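Periplasmic binding protein/LacI transcriptional regulator (Shewanella sp. ANA-3, PDB 5OCP) binds alpha- and beta-L-arabinofuranose in the periplasm as the sugar-capturing component of an arabinose ABC transporter. Local coordinates at residues A[127-132]-A[186-191]. Residues are numbered along the deposited sequence; the frame is centred on the assembly and turned at random.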
loop_
_atom_site.group_PDB
_atom_site.type_symbol
_atom_site.label_atom_id
_atom_site.label_comp_id
_atom_site.label_asym_id
_atom_site.label_seq_id
_atom_site.Cartn_x
_atom_site.Cartn_y
_atom_site.Cartn_z
ATOM N N ASP A 127 4.048 -8.817 23.015
ATOM C CA ASP A 127 2.710 -9.213 22.574
ATOM C C ASP A 127 2.147 -8.181 21.633
ATOM O O ASP A 127 1.997 -7.010 21.984
ATOM C CB ASP A 127 1.753 -9.348 23.726
ATOM C CG ASP A 127 1.915 -10.689 24.504
ATOM O OD1 ASP A 127 2.686 -11.597 24.097
ATOM O OD2 ASP A 127 1.273 -10.775 25.585
ATOM N N ILE A 128 1.695 -8.648 20.499
ATOM C CA ILE A 128 1.385 -7.748 19.391
ATOM C C ILE A 128 -0.090 -7.848 18.999
ATOM O O ILE A 128 -0.603 -8.977 18.869
ATOM C CB ILE A 128 2.218 -8.216 18.147
ATOM C CG1 ILE A 128 3.743 -8.143 18.448
ATOM C CG2 ILE A 128 1.881 -7.397 16.874
ATOM C CD1 ILE A 128 4.567 -9.088 17.651
ATOM N N ALA A 129 -0.674 -6.720 18.671
ATOM C CA ALA A 129 -1.997 -6.683 18.033
ATOM C C ALA A 129 -1.823 -6.312 16.569
ATOM O O ALA A 129 -1.169 -5.240 16.293
ATOM C CB ALA A 129 -2.865 -5.655 18.700
ATOM N N GLU A 130 -2.408 -7.113 15.695
ATOM C CA GLU A 130 -2.315 -6.898 14.251
ATOM C C GLU A 130 -3.584 -6.304 13.681
ATOM O O GLU A 130 -4.684 -6.908 13.800
ATOM C CB GLU A 130 -2.022 -8.244 13.574
ATOM C CG GLU A 130 -1.914 -8.149 12.052
ATOM C CD GLU A 130 -1.652 -9.498 11.408
ATOM O OE1 GLU A 130 -1.969 -10.516 12.043
ATOM O OE2 GLU A 130 -1.177 -9.563 10.238
ATOM N N LEU A 131 -3.444 -5.155 12.984
ATOM C CA LEU A 131 -4.531 -4.583 12.204
ATOM C C LEU A 131 -4.272 -4.933 10.760
ATOM O O LEU A 131 -3.364 -4.404 10.112
ATOM C CB LEU A 131 -4.633 -3.068 12.359
ATOM C CG LEU A 131 -4.918 -2.570 13.736
ATOM C CD1 LEU A 131 -4.782 -1.051 13.867
ATOM C CD2 LEU A 131 -6.326 -3.027 14.078
ATOM N N GLN A 132 -5.072 -5.874 10.226
ATOM C CA GLN A 132 -4.875 -6.334 8.875
ATOM C C GLN A 132 -5.509 -5.425 7.820
ATOM O O GLN A 132 -6.489 -4.767 8.014
ATOM C CB GLN A 132 -5.435 -7.751 8.729
ATOM C CG GLN A 132 -4.978 -8.771 9.756
ATOM C CD GLN A 132 -5.938 -9.975 9.768
ATOM O OE1 GLN A 132 -7.040 -9.926 10.307
ATOM N NE2 GLN A 132 -5.524 -11.008 9.192
ATOM N N GLN A 186 -4.633 -6.449 30.124
ATOM C CA GLN A 186 -3.357 -7.062 29.903
ATOM C C GLN A 186 -2.581 -6.157 28.917
ATOM O O GLN A 186 -3.144 -5.827 27.901
ATOM C CB GLN A 186 -3.526 -8.407 29.313
ATOM C CG GLN A 186 -2.258 -9.186 29.223
ATOM C CD GLN A 186 -2.513 -10.536 28.601
ATOM O OE1 GLN A 186 -3.662 -10.882 28.260
ATOM N NE2 GLN A 186 -1.440 -11.314 28.422
ATOM N N PRO A 187 -1.372 -5.697 29.299
ATOM C CA PRO A 187 -0.661 -4.769 28.397
ATOM C C PRO A 187 -0.363 -5.386 27.062
ATOM O O PRO A 187 0.038 -6.554 27.011
ATOM C CB PRO A 187 0.597 -4.391 29.159
ATOM C CG PRO A 187 0.524 -5.046 30.466
ATOM C CD PRO A 187 -0.781 -5.709 30.648
ATOM N N LEU A 188 -0.553 -4.585 26.005
ATOM C CA LEU A 188 0.005 -4.839 24.682
ATOM C C LEU A 188 1.328 -4.159 24.526
ATOM O O LEU A 188 1.551 -3.115 25.047
ATOM C CB LEU A 188 -0.940 -4.310 23.634
ATOM C CG LEU A 188 -2.185 -5.162 23.433
ATOM C CD1 LEU A 188 -3.112 -4.365 22.529
ATOM C CD2 LEU A 188 -1.826 -6.470 22.719
ATOM N N CYS A 189 2.249 -4.829 23.878
ATOM C CA CYS A 189 3.602 -4.249 23.601
ATOM C C CYS A 189 3.501 -3.344 22.385
ATOM O O CYS A 189 4.147 -2.285 22.318
ATOM C CB CYS A 189 4.559 -5.352 23.353
ATOM S SG CYS A 189 6.112 -4.955 22.492
ATOM N N ALA A 190 2.804 -3.817 21.372
ATOM C CA ALA A 190 2.827 -3.135 20.085
ATOM C C ALA A 190 1.609 -3.384 19.241
ATOM O O ALA A 190 1.019 -4.455 19.340
ATOM C CB ALA A 190 4.044 -3.529 19.271
ATOM N N VAL A 191 1.325 -2.439 18.350
ATOM C CA VAL A 191 0.388 -2.595 17.250
ATOM C C VAL A 191 1.199 -2.673 15.934
ATOM O O VAL A 191 2.075 -1.840 15.701
ATOM C CB VAL A 191 -0.593 -1.422 17.174
ATOM C CG1 VAL A 191 -1.488 -1.459 15.897
ATOM C CG2 VAL A 191 -1.434 -1.417 18.429
HETATM O O HOH W 1 -1.145 -9.168 25.749
#
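I128 pairs with A190 and A129 with V191 as parallel bridges, where segment 127-132, on strand 126-132, meets the start of strand 190-193. A129 N donates a nearly straight bond to A190 O (2.9 Å, 167° at the hydrogen). One residue before the first bridge, D127 O is gripped twice: C189 N donates to it at 2.9 Å, while A190 N adds a weak second bond. C189 has helix-like backbone angles, and this turn of the chain brings two successive N-H groups onto one oxygen just where the strand begins. A190 O also receives a CA-H···O contact from I128 CA, and A129 O one from V191 CA.

On the side of the sheet carrying A129 and V191, the methyl of A129 meets L188 CD1 at 4.0 Å. Farther along, L131 CD1 lies 3.9 Å from V191 CG1, a branch set anti to the backbone N (chi1 172°) that also packs against A129 O. At the other end the contact turns polar. A water donates to both D127 OD2 (2.9 Å) and P187 O (3.1 Å), tying the carboxylate to the incoming loop. The extended Q186 side chain crosses that of D127 at about a right angle, its NE2 stopping 4.0 Å from OD2. C189 lays CB against D127 O, and its SG, anti to the backbone N, forms a disulfide with C126, so a covalent link backs the hydrogen bonds at the strand entrance.

The pair belongs to the C-terminal lobe of the periplasmic binding protein fold, with strand 157-164 on the outer flank of 126-132 and 218-221 beyond 190-193. Helix 169-183, within the crossover from 157-164 to 190-193, packs F179 on A129 and L131 and M176 on V191; F147 of helix 138-151 packs against I128.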